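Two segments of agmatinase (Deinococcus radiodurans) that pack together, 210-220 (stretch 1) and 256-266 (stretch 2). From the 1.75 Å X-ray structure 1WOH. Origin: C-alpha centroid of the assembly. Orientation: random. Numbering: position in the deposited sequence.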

# COMPACT_ATOMS: atom_id res chain seq x y z
N ASP A 210 14.47 -1.88 -35.06
CA ASP A 210 14.58 -3.09 -35.86
C ASP A 210 14.97 -4.32 -35.04
O ASP A 210 16.15 -4.65 -34.92
CB ASP A 210 15.61 -2.87 -36.98
CG ASP A 210 15.98 -4.15 -37.70
OD1 ASP A 210 15.12 -5.05 -37.83
OD2 ASP A 210 17.14 -4.25 -38.16
N LEU A 211 13.96 -4.98 -34.49
CA LEU A 211 14.18 -6.17 -33.68
C LEU A 211 14.91 -7.26 -34.46
O LEU A 211 15.78 -7.93 -33.93
CB LEU A 211 12.83 -6.69 -33.16
CG LEU A 211 12.80 -7.86 -32.17
CD1 LEU A 211 13.06 -9.16 -32.91
CD2 LEU A 211 13.82 -7.66 -31.07
N ALA A 212 14.57 -7.41 -35.74
CA ALA A 212 15.22 -8.42 -36.57
C ALA A 212 16.72 -8.20 -36.58
O ALA A 212 17.50 -9.13 -36.37
CB ALA A 212 14.67 -8.35 -38.00
N GLY A 213 17.13 -6.95 -36.81
CA GLY A 213 18.54 -6.62 -36.84
C GLY A 213 19.22 -6.92 -35.52
O GLY A 213 20.41 -7.25 -35.48
N VAL A 214 18.47 -6.81 -34.43
CA VAL A 214 19.01 -7.08 -33.10
C VAL A 214 19.23 -8.59 -32.91
O VAL A 214 20.30 -9.01 -32.46
CB VAL A 214 18.07 -6.54 -32.00
CG1 VAL A 214 18.48 -7.08 -30.64
CG2 VAL A 214 18.11 -5.01 -32.00
N LEU A 215 18.23 -9.39 -33.25
CA LEU A 215 18.36 -10.84 -33.11
C LEU A 215 19.53 -11.33 -33.96
O LEU A 215 20.19 -12.31 -33.61
CB LEU A 215 17.07 -11.56 -33.53
CG LEU A 215 15.77 -11.14 -32.84
CD1 LEU A 215 14.63 -12.02 -33.34
CD2 LEU A 215 15.92 -11.27 -31.33
N ALA A 216 19.79 -10.65 -35.07
CA ALA A 216 20.89 -11.03 -35.95
C ALA A 216 22.25 -10.75 -35.33
O ALA A 216 23.27 -11.27 -35.79
CB ALA A 216 20.76 -10.30 -37.28
N GLN A 217 22.28 -9.93 -34.28
CA GLN A 217 23.53 -9.60 -33.61
C GLN A 217 23.83 -10.56 -32.46
O GLN A 217 24.94 -10.54 -31.92
CB GLN A 217 23.49 -8.17 -33.08
CG GLN A 217 23.29 -7.10 -34.13
CD GLN A 217 23.34 -5.71 -33.54
OE1 GLN A 217 24.37 -5.29 -33.00
NE2 GLN A 217 22.24 -4.98 -33.63
N LEU A 218 22.86 -11.37 -32.07
CA LEU A 218 23.06 -12.32 -30.97
C LEU A 218 24.06 -13.41 -31.33
O LEU A 218 24.25 -13.73 -32.51
CB LEU A 218 21.72 -12.94 -30.56
CG LEU A 218 20.67 -11.96 -30.04
CD1 LEU A 218 19.39 -12.72 -29.75
CD2 LEU A 218 21.18 -11.27 -28.78
N PRO A 219 24.71 -14.01 -30.32
CA PRO A 219 25.70 -15.07 -30.54
C PRO A 219 25.12 -16.34 -31.17
O PRO A 219 23.92 -16.60 -31.08
CB PRO A 219 26.26 -15.31 -29.14
CG PRO A 219 25.11 -14.96 -28.25
CD PRO A 219 24.57 -13.70 -28.89
N ARG A 220 25.99 -17.12 -31.81
CA ARG A 220 25.57 -18.36 -32.44
C ARG A 220 26.59 -19.47 -32.20
O ARG A 220 27.79 -19.27 -32.40
CB ARG A 220 25.38 -18.14 -33.94
CG ARG A 220 24.26 -17.18 -34.27
CD ARG A 220 24.12 -16.95 -35.76
NE ARG A 220 22.93 -16.16 -36.08
CZ ARG A 220 22.72 -14.92 -35.66
NH1 ARG A 220 23.61 -14.31 -34.90
NH2 ARG A 220 21.61 -14.28 -36.00
N LYS A 256 11.48 -12.76 -26.92
CA LYS A 256 11.91 -13.09 -28.28
C LYS A 256 13.44 -13.12 -28.34
O LYS A 256 14.03 -13.96 -29.03
CB LYS A 256 11.39 -12.07 -29.29
CG LYS A 256 9.91 -12.19 -29.61
CD LYS A 256 9.54 -11.28 -30.76
CE LYS A 256 8.09 -11.44 -31.16
NZ LYS A 256 7.16 -11.01 -30.08
N ILE A 257 14.07 -12.20 -27.63
CA ILE A 257 15.53 -12.12 -27.59
C ILE A 257 16.09 -13.38 -26.94
O ILE A 257 17.00 -14.03 -27.48
CB ILE A 257 16.00 -10.88 -26.79
CG1 ILE A 257 15.64 -9.61 -27.57
CG2 ILE A 257 17.52 -10.93 -26.56
CD1 ILE A 257 15.79 -8.35 -26.77
N LEU A 258 15.55 -13.75 -25.78
CA LEU A 258 16.02 -14.94 -25.09
C LEU A 258 15.74 -16.20 -25.91
O LEU A 258 16.59 -17.09 -26.00
CB LEU A 258 15.35 -15.06 -23.72
CG LEU A 258 15.69 -13.91 -22.75
CD1 LEU A 258 14.75 -13.94 -21.55
CD2 LEU A 258 17.15 -14.02 -22.31
N ALA A 259 14.56 -16.28 -26.50
CA ALA A 259 14.19 -17.44 -27.30
C ALA A 259 15.15 -17.63 -28.47
O ALA A 259 15.59 -18.75 -28.76
CB ALA A 259 12.76 -17.30 -27.80
N ALA A 260 15.48 -16.53 -29.14
CA ALA A 260 16.39 -16.57 -30.28
C ALA A 260 17.76 -17.09 -29.87
O ALA A 260 18.35 -17.94 -30.54
CB ALA A 260 16.51 -15.19 -30.90
N ALA A 261 18.26 -16.58 -28.75
CA ALA A 261 19.57 -17.00 -28.27
C ALA A 261 19.55 -18.46 -27.83
O ALA A 261 20.50 -19.19 -28.08
CB ALA A 261 20.01 -16.10 -27.11
N ALA A 262 18.46 -18.89 -27.20
CA ALA A 262 18.33 -20.26 -26.71
C ALA A 262 18.28 -21.29 -27.84
O ALA A 262 18.68 -22.44 -27.67
CB ALA A 262 17.08 -20.39 -25.85
N ALA A 263 17.79 -20.86 -29.00
CA ALA A 263 17.65 -21.75 -30.15
C ALA A 263 18.94 -21.98 -30.92
O ALA A 263 19.06 -22.97 -31.64
CB ALA A 263 16.59 -21.20 -31.09
N ASN A 264 19.91 -21.08 -30.78
CA ASN A 264 21.16 -21.19 -31.53
C ASN A 264 22.42 -21.30 -30.69
O ASN A 264 23.52 -21.15 -31.22
CB ASN A 264 21.29 -19.97 -32.46
CG ASN A 264 20.13 -19.83 -33.41
OD1 ASN A 264 19.93 -20.67 -34.29
ND2 ASN A 264 19.35 -18.77 -33.24
N ASN A 265 22.28 -21.55 -29.40
CA ASN A 265 23.45 -21.63 -28.53
C ASN A 265 23.30 -22.69 -27.45
O ASN A 265 22.22 -23.25 -27.26
CB ASN A 265 23.69 -20.28 -27.85
CG ASN A 265 24.04 -19.18 -28.83
OD1 ASN A 265 25.19 -19.05 -29.26
ND2 ASN A 265 23.04 -18.38 -29.19
N THR A 266 24.39 -22.96 -26.76
CA THR A 266 24.38 -23.92 -25.66
C THR A 266 24.24 -23.07 -24.40
O THR A 266 25.19 -22.39 -24.01
CB THR A 266 25.70 -24.71 -25.59
OG1 THR A 266 25.88 -25.45 -26.80
CG2 THR A 266 25.68 -25.67 -24.41
O HOH W 1 21.12 -16.33 -31.35

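How do the leucines of the first stretch reach the second helix? The helix axes approach no closer than 10.6 Å, with their N-to-C directions 35° apart, so side chains must fill the space between them. Leu 211 points its CA-to-CB bond toward the other helix and, with chi1 t and chi2 m, brings CD2 to 4.4 Å from CG1 of Ile 257. Leu 215 starts sideways, yet its m,t rotamer carries the end of the chain nearer. CD2 of Leu 215 then lies 3.9 Å from CA of Ile 257, 4.0 Å from O of Lys 256 and 4.0 Å from CB of Ala 260. One methyl group thus settles against backbone and a small side chain alike.

Why does Leu 218 fit so closely, although it lies beyond the clear helix? A type I beta turn runs from Leu 215 to Leu 218, with Leu 218 N donating to Leu 215 O at 3.2 Å, and at its end the CA-to-CB bond of Leu 218 points toward the second stretch. The side chain repeats the m,t rotamer of Leu 215. CD1 of Leu 218 comes to 3.5 Å from O of Ile 257, 4.0 Å from CB of Ala 260 and 4.3 Å from CB of Ala 261. The alanines present only a methyl each, and CD1 of Leu 218 lies against those methyls and the carbonyl of Ile 257. Ile 257, m at chi1 and t at chi2, offers both its branches: CG1 of Ile 257 lies 4.1 Å from CD2 of Leu 215, and CG2 of Ile 257 lies 4.1 Å from CD1 of Leu 218.

What does Asn 265 do with its amide? With chi1 m and chi2 at -82°, it directs ND2 to two carbonyls. One hydrogen bond runs from ND2 of Asn 265 to O of Pro 219 at 2.7 Å, with an angle of 163°; the other runs from ND2 of Asn 265 back to O of Ala 261 at 2.9 Å, with an angle of 167°. Both are nearly straight, so the same nitrogen ties the loop of the first stretch to the last part of the second helix. A water also donates to O of Pro 219 at 2.8 Å and, weakly, to O of Ala 260 at 3.3 Å, adding a second link between the stretches.

Where do the long polar side chains at the margins go? Arg 220 has its CA-to-CB bond directed away from the second stretch, and its chain, m at chi1 and t at chi2 and chi3, runs back along its own segment. There NH2 of Arg 220 makes a weak hydrogen bond to O of Leu 215 at 3.4 Å, and NH1 of Arg 220 another to O of Ala 216 at 3.2 Å. Its aliphatic part still touches the partner, CG of Arg 220 lying 4.5 Å from CB of Asn 264. Lys 256 begins toward the first stretch, but its end leads away, leaving the charged amine outside the apolar contact.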